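Local coordinates for protein pumilio homology domain family member 4 (Saccharomyces cerevisiae, PDB 3BWT) that binds messenger RNA through its Pumilio homology domain, an arc of stacked helical repeats, the portion of the longer protein present here, at residues I82-F87 / A113-D118; D158-I163 / L193-K198; K198-P203 / Y207-I212. All blocks are in the same frame, centred on the assembly; numbering follows the deposited sequence.

Contact 1. Residues I82-F87 / A113-D118; sequences ISSPHF and AQIVVD
Ser84 and Phe87 meet Ile115 and Val116 where residues 82-87, which carry the chain from helix 73-83 through a short 3-10 segment, come beside one flank of helix 110-120; the backbones are nearest at Ser84 and Val116, with 6.9 Å between their CA atoms. This is a worked example of packing inside one unit of an alpha-solenoid: the start of the repeat, residues 82-87, packs against residues 113-118 near its end, both within Pumilio repeat 3. Two van der Waals touches carry the contact. The CB of Ser84 points at Ile115 and stands 3.8 Å from Ile115 CG2, the methyl anti to the backbone N and the branch of the isoleucine that is turned to the serine. One step along that helix, Val116 offers CG2 to the edge of the Phe87 ring, near its plane, 4.1 Å from Phe87 CE2, and the two side chains cross at about a right angle. Ser84 CA lies over one face of the same ring, offset toward its rim, and Leu100 of helix 96-106 also touches the phenyl group. Leu103 of helix 96-106 packs on Val116, so the same helix backs both Phe87 and Val116. The polar end of Ser84 is taken up locally, with OG hydrogen-bonded to the carbonyl oxygen of Lys81.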
ATOM      1  N   ILE A  82      23.540 -10.235 -13.566  1.00 19.58           N
ATOM      2  CA  ILE A  82      24.606 -10.016 -12.607  1.00 19.96           C
ATOM      3  C   ILE A  82      24.044  -9.652 -11.243  1.00 22.96           C
ATOM      4  O   ILE A  82      24.531 -10.124 -10.203  1.00 21.07           O
ATOM      5  CB  ILE A  82      25.557  -8.887 -13.085  1.00 29.05           C
ATOM      6  CG1 ILE A  82      26.435  -9.378 -14.246  1.00 26.41           C
ATOM      7  CG2 ILE A  82      26.410  -8.359 -11.935  1.00 16.68           C
ATOM      8  CD1 ILE A  82      27.373  -8.322 -14.808  1.00 20.12           C
ATOM      9  N   SER A  83      23.009  -8.816 -11.243  1.00 22.56           N
ATOM     10  CA  SER A  83      22.445  -8.339  -9.985  1.00 20.40           C
ATOM     11  C   SER A  83      21.479  -9.329  -9.341  1.00 18.52           C
ATOM     12  O   SER A  83      21.337  -9.334  -8.121  1.00 19.32           O
ATOM     13  CB  SER A  83      21.781  -6.972 -10.164  1.00 19.47           C
ATOM     14  OG  SER A  83      20.801  -7.009 -11.176  1.00 18.31           O
ATOM     15  N   SER A  84      20.854 -10.184 -10.149  1.00 18.19           N
ATOM     16  CA  SER A  84      19.750 -11.031  -9.678  1.00 18.80           C
ATOM     17  C   SER A  84      20.035 -11.883  -8.438  1.00 18.11           C
ATOM     18  O   SER A  84      19.156 -12.057  -7.604  1.00 20.74           O
ATOM     19  CB  SER A  84      19.187 -11.901 -10.805  1.00 20.31           C
ATOM     20  OG  SER A  84      20.170 -12.783 -11.319  1.00 26.32           O
ATOM     21  N   PRO A  85      21.251 -12.431  -8.319  1.00 18.82           N
ATOM     22  CA  PRO A  85      21.590 -13.212  -7.123  1.00 18.03           C
ATOM     23  C   PRO A  85      21.704 -12.356  -5.852  1.00 18.07           C
ATOM     24  O   PRO A  85      21.858 -12.888  -4.756  1.00 17.55           O
ATOM     25  CB  PRO A  85      22.967 -13.796  -7.466  1.00 17.13           C
ATOM     26  CG  PRO A  85      23.059 -13.727  -8.954  1.00 16.85           C
ATOM     27  CD  PRO A  85      22.315 -12.498  -9.337  1.00 18.84           C
ATOM     28  N   HIS A  86      21.633 -11.042  -5.995  1.00 17.45           N
ATOM     29  CA  HIS A  86      21.834 -10.169  -4.856  1.00 17.31           C
ATOM     30  C   HIS A  86      20.623  -9.286  -4.603  1.00 17.76           C
ATOM     31  O   HIS A  86      20.724  -8.223  -4.000  1.00 16.23           O
ATOM     32  CB  HIS A  86      23.078  -9.329  -5.082  1.00 17.20           C
ATOM     33  CG  HIS A  86      24.301 -10.148  -5.302  1.00 17.96           C
ATOM     34  ND1 HIS A  86      24.804 -10.411  -6.558  1.00 19.36           N
ATOM     35  CD2 HIS A  86      25.102 -10.801  -4.430  1.00 17.85           C
ATOM     36  CE1 HIS A  86      25.876 -11.174  -6.446  1.00 18.46           C
ATOM     37  NE2 HIS A  86      26.079 -11.421  -5.165  1.00 17.16           N
ATOM     38  N   PHE A  87      19.471  -9.746  -5.065  1.00 17.49           N
ATOM     39  CA  PHE A  87      18.264  -8.950  -4.982  1.00 17.73           C
ATOM     40  C   PHE A  87      17.868  -8.637  -3.548  1.00 17.72           C
ATOM     41  O   PHE A  87      17.383  -7.547  -3.275  1.00 19.01           O
ATOM     42  CB  PHE A  87      17.126  -9.628  -5.740  1.00 17.81           C
ATOM     43  CG  PHE A  87      17.082  -9.267  -7.186  1.00 17.35           C
ATOM     44  CD1 PHE A  87      18.062  -8.454  -7.733  1.00 17.41           C
ATOM     45  CD2 PHE A  87      16.078  -9.748  -8.004  1.00 17.18           C
ATOM     46  CE1 PHE A  87      18.033  -8.115  -9.074  1.00 17.82           C
ATOM     47  CE2 PHE A  87      16.044  -9.421  -9.341  1.00 17.13           C
ATOM     48  CZ  PHE A  87      17.024  -8.604  -9.882  1.00 17.50           C
ATOM     49  N   ALA A 113      11.617 -11.150 -17.059  1.00 31.65           N
ATOM     50  CA  ALA A 113      10.620 -11.252 -16.000  1.00 26.44           C
ATOM     51  C   ALA A 113      10.792 -12.554 -15.250  1.00 30.73           C
ATOM     52  O   ALA A 113      10.627 -12.606 -14.030  1.00 35.02           O
ATOM     53  CB  ALA A 113       9.220 -11.147 -16.558  1.00 26.54           C
ATOM     54  N   GLN A 114      11.127 -13.609 -15.980  1.00 30.71           N
ATOM     55  CA  GLN A 114      11.352 -14.896 -15.343  1.00 31.07           C
ATOM     56  C   GLN A 114      12.564 -14.851 -14.426  1.00 26.55           C
ATOM     57  O   GLN A 114      12.534 -15.405 -13.333  1.00 32.52           O
ATOM     58  CB  GLN A 114      11.475 -16.015 -16.375  1.00 34.97           C
ATOM     59  CG  GLN A 114      10.128 -16.557 -16.807  1.00 39.49           C
ATOM     60  CD  GLN A 114       9.161 -16.667 -15.638  1.00 55.55           C
ATOM     61  OE1 GLN A 114       8.059 -16.114 -15.681  1.00 57.00           O
ATOM     62  NE2 GLN A 114       9.575 -17.371 -14.582  1.00 38.91           N
ATOM     63  N   ILE A 115      13.621 -14.174 -14.860  1.00 22.17           N
ATOM     64  CA  ILE A 115      14.794 -13.979 -14.011  1.00 25.16           C
ATOM     65  C   ILE A 115      14.453 -13.199 -12.736  1.00 24.43           C
ATOM     66  O   ILE A 115      14.989 -13.480 -11.660  1.00 20.49           O
ATOM     67  CB  ILE A 115      15.946 -13.276 -14.770  1.00 24.84           C
ATOM     68  CG1 ILE A 115      16.566 -14.225 -15.800  1.00 23.96           C
ATOM     69  CG2 ILE A 115      17.009 -12.775 -13.802  1.00 23.06           C
ATOM     70  CD1 ILE A 115      17.606 -13.572 -16.698  1.00 23.77           C
ATOM     71  N   VAL A 116      13.556 -12.224 -12.853  1.00 22.51           N
ATOM     72  CA  VAL A 116      13.173 -11.444 -11.692  1.00 21.01           C
ATOM     73  C   VAL A 116      12.306 -12.256 -10.736  1.00 22.56           C
ATOM     74  O   VAL A 116      12.612 -12.329  -9.553  1.00 29.35           O
ATOM     75  CB  VAL A 116      12.505 -10.109 -12.075  1.00 26.01           C
ATOM     76  CG1 VAL A 116      11.794  -9.502 -10.879  1.00 17.75           C
ATOM     77  CG2 VAL A 116      13.548  -9.138 -12.618  1.00 23.87           C
ATOM     78  N   VAL A 117      11.241 -12.885 -11.228  1.00 24.28           N
ATOM     79  CA  VAL A 117      10.409 -13.702 -10.343  1.00 23.27           C
ATOM     80  C   VAL A 117      11.244 -14.811  -9.722  1.00 23.18           C
ATOM     81  O   VAL A 117      11.150 -15.061  -8.526  1.00 29.09           O
ATOM     82  CB  VAL A 117       9.165 -14.313 -11.045  1.00 27.83           C
ATOM     83  CG1 VAL A 117       8.512 -13.296 -11.971  1.00 28.92           C
ATOM     84  CG2 VAL A 117       9.538 -15.558 -11.823  1.00 43.20           C
ATOM     85  N   ASP A 118      12.075 -15.465 -10.526  1.00 25.97           N
ATOM     86  CA  ASP A 118      12.903 -16.551 -10.014  1.00 27.79           C
ATOM     87  C   ASP A 118      13.773 -16.038  -8.871  1.00 24.24           C
ATOM     88  O   ASP A 118      14.002 -16.748  -7.894  1.00 26.77           O
ATOM     89  CB  ASP A 118      13.786 -17.147 -11.113  1.00 23.48           C
ATOM     90  CG  ASP A 118      13.020 -18.049 -12.071  1.00 38.32           C
ATOM     91  OD1 ASP A 118      11.774 -18.142 -11.962  1.00 29.42           O
ATOM     92  OD2 ASP A 118      13.681 -18.665 -12.941  1.00 36.77           O
TER

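Contact 2. Residues D158-I163 / L193-K198; sequences DSCIDI and LALVDK
Leu195 meets Ile161 over a flat group that belongs to the backbone, for neither side of this contact brings a ring: the leucine CD1 methyl sits above the plane of the Cys160-Ile161 peptide, almost directly over Ile161 N, which is 4.1 Å from Leu195 CD1. Residues 158-163 belong to Pumilio repeat 5 and residues 193-198 to repeat 6, and the contact illustrates how an alpha-solenoid is built by laying equivalent short helices, here 160-164 and 196-200, side by side. Each is entered through a residue just before its first turn, Ser159 in one case and Leu195 in the other, and the second segment makes a type I beta turn from Leu193 to Val196 on the way in. Leu195 therefore projects from the very start of its helix against the first turn of the neighbouring one. With CG anti to its own carbonyl carbon (chi1 -62°), the side chain extends toward helix 160-164 and places CD1 against two residues at once, 4.2 Å from Cys160 SG and equally far from Ile161 CB. The cysteine is the buried member of the group, while Lys198 lies at its exposed margin. Asp162, on the same turn, is engaged with Lys129 in a salt bridge. Ile161 continues outward: with CG1 anti to the backbone N and chi2 near 61°, its CD1 comes alongside the aliphatic part of the lysine, 4.2 Å from Lys198 CD.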
ATOM      1  N   ASP A 158       0.106 -18.035   2.164  1.00 28.91           N
ATOM      2  CA  ASP A 158       0.647 -18.919   3.193  1.00 32.74           C
ATOM      3  C   ASP A 158       1.103 -18.209   4.474  1.00 36.79           C
ATOM      4  O   ASP A 158       1.260 -18.845   5.521  1.00 34.67           O
ATOM      5  CB  ASP A 158       1.778 -19.771   2.610  1.00 38.66           C
ATOM      6  CG  ASP A 158       1.301 -20.672   1.486  1.00 55.61           C
ATOM      7  OD1 ASP A 158       0.076 -20.937   1.410  1.00 59.66           O
ATOM      8  OD2 ASP A 158       2.145 -21.115   0.679  1.00 43.03           O
ATOM      9  N   SER A 159       1.320 -16.898   4.393  1.00 31.13           N
ATOM     10  CA  SER A 159       1.694 -16.116   5.571  1.00 28.34           C
ATOM     11  C   SER A 159       0.734 -14.945   5.726  1.00 27.60           C
ATOM     12  O   SER A 159       1.134 -13.837   6.061  1.00 33.60           O
ATOM     13  CB  SER A 159       3.134 -15.612   5.450  1.00 30.94           C
ATOM     14  OG  SER A 159       3.995 -16.616   4.924  1.00 31.60           O
ATOM     15  N   CYS A 160      -0.544 -15.210   5.497  1.00 28.24           N
ATOM     16  CA  CYS A 160      -1.527 -14.154   5.326  1.00 24.78           C
ATOM     17  C   CYS A 160      -1.692 -13.269   6.545  1.00 27.14           C
ATOM     18  O   CYS A 160      -1.699 -12.041   6.445  1.00 25.40           O
ATOM     19  CB  CYS A 160      -2.884 -14.750   4.953  1.00 22.84           C
ATOM     20  SG  CYS A 160      -4.037 -13.522   4.310  1.00 28.03           S
ATOM     21  N   ILE A 161      -1.861 -13.903   7.697  1.00 29.78           N
ATOM     22  CA  ILE A 161      -2.156 -13.173   8.911  1.00 24.94           C
ATOM     23  C   ILE A 161      -1.023 -12.187   9.232  1.00 24.59           C
ATOM     24  O   ILE A 161      -1.262 -11.000   9.401  1.00 26.42           O
ATOM     25  CB  ILE A 161      -2.453 -14.147  10.087  1.00 27.86           C
ATOM     26  CG1 ILE A 161      -2.772 -13.373  11.365  1.00 19.96           C
ATOM     27  CG2 ILE A 161      -1.318 -15.147  10.272  1.00 30.98           C
ATOM     28  CD1 ILE A 161      -3.987 -12.493  11.210  1.00 21.88           C
ATOM     29  N   ASP A 162       0.213 -12.666   9.275  1.00 25.75           N
ATOM     30  CA  ASP A 162       1.338 -11.801   9.619  1.00 36.30           C
ATOM     31  C   ASP A 162       1.639 -10.757   8.554  1.00 29.54           C
ATOM     32  O   ASP A 162       2.138  -9.680   8.869  1.00 32.58           O
ATOM     33  CB  ASP A 162       2.602 -12.612   9.937  1.00 45.31           C
ATOM     34  CG  ASP A 162       2.793 -13.795   8.998  1.00 66.84           C
ATOM     35  OD1 ASP A 162       1.799 -14.513   8.718  1.00 48.23           O
ATOM     36  OD2 ASP A 162       3.949 -14.012   8.555  1.00 71.14           O
ATOM     37  N   ILE A 163       1.347 -11.069   7.298  1.00 22.70           N
ATOM     38  CA  ILE A 163       1.589 -10.108   6.230  1.00 22.52           C
ATOM     39  C   ILE A 163       0.501  -9.038   6.195  1.00 22.41           C
ATOM     40  O   ILE A 163       0.779  -7.857   5.987  1.00 19.64           O
ATOM     41  CB  ILE A 163       1.757 -10.793   4.860  1.00 21.70           C
ATOM     42  CG1 ILE A 163       3.242 -10.892   4.513  1.00 20.63           C
ATOM     43  CG2 ILE A 163       1.037 -10.013   3.767  1.00 23.76           C
ATOM     44  CD1 ILE A 163       3.538 -11.787   3.339  1.00 20.79           C
ATOM     45  N   LEU A 193     -10.997 -12.922   4.586  1.00 25.96           N
ATOM     46  CA  LEU A 193     -12.340 -12.963   5.172  1.00 22.48           C
ATOM     47  C   LEU A 193     -12.419 -13.986   6.296  1.00 21.01           C
ATOM     48  O   LEU A 193     -13.143 -13.813   7.271  1.00 20.32           O
ATOM     49  CB  LEU A 193     -13.375 -13.280   4.095  1.00 26.01           C
ATOM     50  CG  LEU A 193     -14.841 -13.145   4.495  1.00 24.95           C
ATOM     51  CD1 LEU A 193     -15.236 -11.674   4.628  1.00 21.54           C
ATOM     52  CD2 LEU A 193     -15.720 -13.873   3.481  1.00 37.71           C
ATOM     53  N   ALA A 194     -11.656 -15.058   6.154  1.00 26.62           N
ATOM     54  CA  ALA A 194     -11.526 -16.031   7.224  1.00 22.47           C
ATOM     55  C   ALA A 194     -10.828 -15.428   8.448  1.00 20.85           C
ATOM     56  O   ALA A 194     -10.820 -16.028   9.519  1.00 23.00           O
ATOM     57  CB  ALA A 194     -10.767 -17.241   6.724  1.00 20.37           C
ATOM     58  N   LEU A 195     -10.248 -14.243   8.292  1.00 19.86           N
ATOM     59  CA  LEU A 195      -9.464 -13.632   9.362  1.00 20.16           C
ATOM     60  C   LEU A 195      -9.997 -12.255   9.738  1.00 25.51           C
ATOM     61  O   LEU A 195      -9.326 -11.493  10.444  1.00 28.07           O
ATOM     62  CB  LEU A 195      -7.997 -13.503   8.950  1.00 19.04           C
ATOM     63  CG  LEU A 195      -7.228 -14.791   8.650  1.00 20.38           C
ATOM     64  CD1 LEU A 195      -5.939 -14.519   7.864  1.00 17.20           C
ATOM     65  CD2 LEU A 195      -6.955 -15.545   9.943  1.00 18.30           C
ATOM     66  N   VAL A 196     -11.199 -11.935   9.273  1.00 19.22           N
ATOM     67  CA  VAL A 196     -11.735 -10.591   9.455  1.00 23.05           C
ATOM     68  C   VAL A 196     -11.821 -10.144  10.921  1.00 21.11           C
ATOM     69  O   VAL A 196     -11.651  -8.960  11.223  1.00 19.94           O
ATOM     70  CB  VAL A 196     -13.099 -10.404   8.741  1.00 25.46           C
ATOM     71  CG1 VAL A 196     -14.245 -10.902   9.620  1.00 19.93           C
ATOM     72  CG2 VAL A 196     -13.291  -8.947   8.374  1.00 19.01           C
ATOM     73  N   ASP A 197     -12.076 -11.082  11.827  1.00 22.85           N
ATOM     74  CA  ASP A 197     -12.126 -10.747  13.249  1.00 27.42           C
ATOM     75  C   ASP A 197     -10.790 -10.136  13.716  1.00 26.71           C
ATOM     76  O   ASP A 197     -10.745  -9.003  14.211  1.00 24.40           O
ATOM     77  CB  ASP A 197     -12.479 -11.980  14.087  1.00 27.16           C
ATOM     78  CG  ASP A 197     -13.960 -12.352  14.012  1.00 37.65           C
ATOM     79  OD1 ASP A 197     -14.703 -11.760  13.201  1.00 36.34           O
ATOM     80  OD2 ASP A 197     -14.384 -13.250  14.774  1.00 43.86           O
ATOM     81  N   LYS A 198      -9.709 -10.892  13.534  1.00 23.03           N
ATOM     82  CA  LYS A 198      -8.367 -10.460  13.922  1.00 24.13           C
ATOM     83  C   LYS A 198      -7.944  -9.153  13.256  1.00 22.08           C
ATOM     84  O   LYS A 198      -7.444  -8.240  13.917  1.00 20.11           O
ATOM     85  CB  LYS A 198      -7.336 -11.550  13.590  1.00 33.64           C
ATOM     86  CG  LYS A 198      -7.439 -12.798  14.461  1.00 62.50           C
ATOM     87  CD  LYS A 198      -6.062 -13.395  14.761  1.00 61.42           C
ATOM     88  CE  LYS A 198      -6.146 -14.429  15.879  1.00 73.81           C
ATOM     89  NZ  LYS A 198      -4.839 -14.631  16.566  1.00 81.19           N
TER

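Contact 3. Residues K198-P203 / Y207-I212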
ATOM      1  N   LYS A 198      -9.709 -10.892  13.534  1.00 23.03           N
ATOM      2  CA  LYS A 198      -8.367 -10.460  13.922  1.00 24.13           C
ATOM      3  C   LYS A 198      -7.944  -9.153  13.256  1.00 22.08           C
ATOM      4  O   LYS A 198      -7.444  -8.240  13.917  1.00 20.11           O
ATOM      5  CB  LYS A 198      -7.336 -11.550  13.590  1.00 33.64           C
ATOM      6  CG  LYS A 198      -7.439 -12.798  14.461  1.00 62.50           C
ATOM      7  CD  LYS A 198      -6.062 -13.395  14.761  1.00 61.42           C
ATOM      8  CE  LYS A 198      -6.146 -14.429  15.879  1.00 73.81           C
ATOM      9  NZ  LYS A 198      -4.839 -14.631  16.566  1.00 81.19           N
ATOM     10  N   LEU A 199      -8.128  -9.081  11.941  1.00 20.66           N
ATOM     11  CA  LEU A 199      -7.690  -7.934  11.152  1.00 19.79           C
ATOM     12  C   LEU A 199      -8.355  -6.632  11.571  1.00 17.65           C
ATOM     13  O   LEU A 199      -7.746  -5.576  11.553  1.00 17.40           O
ATOM     14  CB  LEU A 199      -7.984  -8.183   9.674  1.00 20.62           C
ATOM     15  CG  LEU A 199      -7.349  -9.400   9.022  1.00 18.54           C
ATOM     16  CD1 LEU A 199      -7.830  -9.487   7.602  1.00 21.31           C
ATOM     17  CD2 LEU A 199      -5.850  -9.275   9.070  1.00 19.40           C
ATOM     18  N   THR A 200      -9.624  -6.719  11.927  1.00 19.38           N
ATOM     19  CA  THR A 200     -10.425  -5.540  12.221  1.00 22.39           C
ATOM     20  C   THR A 200      -9.873  -4.796  13.441  1.00 19.69           C
ATOM     21  O   THR A 200      -9.859  -3.569  13.479  1.00 19.17           O
ATOM     22  CB  THR A 200     -11.917  -5.941  12.414  1.00 23.09           C
ATOM     23  OG1 THR A 200     -12.401  -6.542  11.204  1.00 20.40           O
ATOM     24  CG2 THR A 200     -12.794  -4.736  12.778  1.00 18.55           C
ATOM     25  N   LEU A 201      -9.397  -5.558  14.420  1.00 24.21           N
ATOM     26  CA  LEU A 201      -8.877  -5.006  15.664  1.00 19.18           C
ATOM     27  C   LEU A 201      -7.404  -4.643  15.548  1.00 18.41           C
ATOM     28  O   LEU A 201      -6.813  -4.086  16.471  1.00 19.82           O
ATOM     29  CB  LEU A 201      -9.063  -6.017  16.789  1.00 19.68           C
ATOM     30  CG  LEU A 201     -10.511  -6.388  17.122  1.00 26.80           C
ATOM     31  CD1 LEU A 201     -10.577  -7.154  18.444  1.00 16.83           C
ATOM     32  CD2 LEU A 201     -11.386  -5.130  17.157  1.00 20.29           C
ATOM     33  N   ASP A 202      -6.815  -4.953  14.405  1.00 18.31           N
ATOM     34  CA  ASP A 202      -5.385  -4.776  14.225  1.00 18.62           C
ATOM     35  C   ASP A 202      -5.022  -3.381  13.713  1.00 19.12           C
ATOM     36  O   ASP A 202      -5.725  -2.829  12.872  1.00 18.59           O
ATOM     37  CB  ASP A 202      -4.859  -5.828  13.258  1.00 18.29           C
ATOM     38  CG  ASP A 202      -3.371  -5.801  13.145  1.00 19.38           C
ATOM     39  OD1 ASP A 202      -2.865  -5.107  12.238  1.00 19.33           O
ATOM     40  OD2 ASP A 202      -2.707  -6.441  13.990  1.00 19.73           O
ATOM     41  N   PRO A 203      -3.907  -2.818  14.212  1.00 18.56           N
ATOM     42  CA  PRO A 203      -3.389  -1.511  13.790  1.00 17.12           C
ATOM     43  C   PRO A 203      -3.293  -1.415  12.274  1.00 19.60           C
ATOM     44  O   PRO A 203      -3.677  -0.401  11.686  1.00 19.60           O
ATOM     45  CB  PRO A 203      -1.973  -1.491  14.352  1.00 17.30           C
ATOM     46  CG  PRO A 203      -1.943  -2.500  15.407  1.00 17.81           C
ATOM     47  CD  PRO A 203      -2.991  -3.515  15.127  1.00 17.49           C
ATOM     48  N   TYR A 207      -6.836  -1.639   7.977  1.00 18.84           N
ATOM     49  CA  TYR A 207      -6.766  -0.928   6.706  1.00 19.76           C
ATOM     50  C   TYR A 207      -6.988  -1.843   5.506  1.00 19.79           C
ATOM     51  O   TYR A 207      -7.579  -1.433   4.509  1.00 23.22           O
ATOM     52  CB  TYR A 207      -5.457  -0.161   6.571  1.00 21.95           C
ATOM     53  CG  TYR A 207      -5.382   1.039   7.480  1.00 21.39           C
ATOM     54  CD1 TYR A 207      -6.180   2.154   7.255  1.00 20.48           C
ATOM     55  CD2 TYR A 207      -4.510   1.062   8.560  1.00 21.88           C
ATOM     56  CE1 TYR A 207      -6.114   3.260   8.087  1.00 23.91           C
ATOM     57  CE2 TYR A 207      -4.440   2.162   9.399  1.00 21.91           C
ATOM     58  CZ  TYR A 207      -5.243   3.254   9.160  1.00 23.08           C
ATOM     59  OH  TYR A 207      -5.178   4.344   9.994  1.00 42.14           O
ATOM     60  N   VAL A 208      -6.521  -3.083   5.606  1.00 19.53           N
ATOM     61  CA  VAL A 208      -6.781  -4.082   4.571  1.00 18.87           C
ATOM     62  C   VAL A 208      -8.285  -4.367   4.468  1.00 18.97           C
ATOM     63  O   VAL A 208      -8.837  -4.451   3.384  1.00 19.95           O
ATOM     64  CB  VAL A 208      -6.019  -5.406   4.858  1.00 20.01           C
ATOM     65  CG1 VAL A 208      -6.450  -6.499   3.893  1.00 20.27           C
ATOM     66  CG2 VAL A 208      -4.507  -5.201   4.792  1.00 19.56           C
ATOM     67  N   VAL A 209      -8.947  -4.512   5.606  1.00 18.93           N
ATOM     68  CA  VAL A 209     -10.371  -4.775   5.616  1.00 18.68           C
ATOM     69  C   VAL A 209     -11.136  -3.613   4.985  1.00 19.68           C
ATOM     70  O   VAL A 209     -12.113  -3.815   4.259  1.00 22.02           O
ATOM     71  CB  VAL A 209     -10.868  -5.038   7.046  1.00 18.67           C
ATOM     72  CG1 VAL A 209     -12.362  -5.299   7.059  1.00 17.27           C
ATOM     73  CG2 VAL A 209     -10.120  -6.213   7.645  1.00 18.19           C
ATOM     74  N   GLN A 210     -10.683  -2.393   5.250  1.00 21.24           N
ATOM     75  CA  GLN A 210     -11.295  -1.217   4.638  1.00 18.83           C
ATOM     76  C   GLN A 210     -11.043  -1.175   3.137  1.00 20.52           C
ATOM     77  O   GLN A 210     -11.893  -0.748   2.365  1.00 21.90           O
ATOM     78  CB  GLN A 210     -10.722   0.056   5.239  1.00 18.37           C
ATOM     79  CG  GLN A 210     -10.968   0.267   6.721  1.00 18.02           C
ATOM     80  CD  GLN A 210     -10.532   1.661   7.145  1.00 17.76           C
ATOM     81  OE1 GLN A 210     -11.039   2.656   6.633  1.00 17.18           O
ATOM     82  NE2 GLN A 210      -9.569   1.739   8.055  1.00 18.50           N
ATOM     83  N   TYR A 211      -9.856  -1.595   2.722  1.00 20.24           N
ATOM     84  CA  TYR A 211      -9.469  -1.426   1.340  1.00 18.84           C
ATOM     85  C   TYR A 211     -10.306  -2.316   0.424  1.00 20.50           C
ATOM     86  O   TYR A 211     -10.600  -1.955  -0.716  1.00 20.43           O
ATOM     87  CB  TYR A 211      -7.977  -1.693   1.164  1.00 18.75           C
ATOM     88  CG  TYR A 211      -7.411  -1.012  -0.060  1.00 18.38           C
ATOM     89  CD1 TYR A 211      -7.478   0.371  -0.199  1.00 18.21           C
ATOM     90  CD2 TYR A 211      -6.836  -1.749  -1.082  1.00 18.13           C
ATOM     91  CE1 TYR A 211      -6.974   0.997  -1.312  1.00 18.97           C
ATOM     92  CE2 TYR A 211      -6.334  -1.132  -2.209  1.00 20.53           C
ATOM     93  CZ  TYR A 211      -6.403   0.241  -2.320  1.00 21.79           C
ATOM     94  OH  TYR A 211      -5.903   0.855  -3.444  1.00 21.32           O
ATOM     95  N   ILE A 212     -10.689  -3.481   0.928  1.00 21.16           N
ATOM     96  CA  ILE A 212     -11.534  -4.386   0.174  1.00 19.96           C
ATOM     97  C   ILE A 212     -12.808  -3.661  -0.192  1.00 20.06           C
ATOM     98  O   ILE A 212     -13.270  -3.735  -1.322  1.00 21.02           O
ATOM     99  CB  ILE A 212     -11.901  -5.623   1.004  1.00 21.06           C
ATOM    100  CG1 ILE A 212     -10.649  -6.457   1.273  1.00 17.90           C
ATOM    101  CG2 ILE A 212     -13.014  -6.439   0.309  1.00 17.69           C
ATOM    102  CD1 ILE A 212     -10.875  -7.598   2.233  1.00 17.86           C
TER
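Thr200 and Val209 mark the nearest backbone approach of residues 198-203 and 207-212, with 6.6 Å between their CA atoms as the chain turns from helix 196-200 into helix 205-219. The motif is the pair of consecutive helices within Pumilio repeat 6 of the alpha-solenoid. Its buried centre is Val209 CG2, the methyl anti to the carbonyl carbon, which lies 3.5 Å from Leu199 CB and 4.0 Å from Leu199 CD1. Thr200 flanks the same methyl, while its hydroxyl hydrogen-bonds to the carbonyl oxygen of Val196. Val248 of helix 245-253 touches both Thr200 and Val209, joining the helix pair to the next part of the solenoid. Asp202 organises the turn: its OD1 caps the new helix by accepting hydrogen bonds from the backbone N of Phe204 and of Gly205. Asn206, Tyr207 and Gln210 follow the pattern found on the RNA-facing helices of PUF repeats, consistent with a role for this helix in base recognition. Tyr207 swings the end of its side chain back toward the turn, where Pro203 O approaches the ring obliquely, 3.5 Å from Tyr207 CE2.

All three contacts lie in the Pumilio homology domain and follow one another along the chain without overlap in sequence order, apart from Lys198, which contacts 2 and 3 share. Contact 1 belongs to repeat 3 and sits about 29 Å from contact 2 and 33 Å from contact 3, measured between centres. Contacts 2 and 3 are neighbours, 9 Å apart between centres, and both use helix 196-200: one side of it faces repeat 5, another faces helix 205-219. They touch directly, with Val196 CG2 4.0 Å from Val209 CG1. Packing within repeats (contacts 1 and 3) and between repeats (contact 2) both contribute to the elongated arc, whose concave side, as in other PUF proteins, probably carries the RNA.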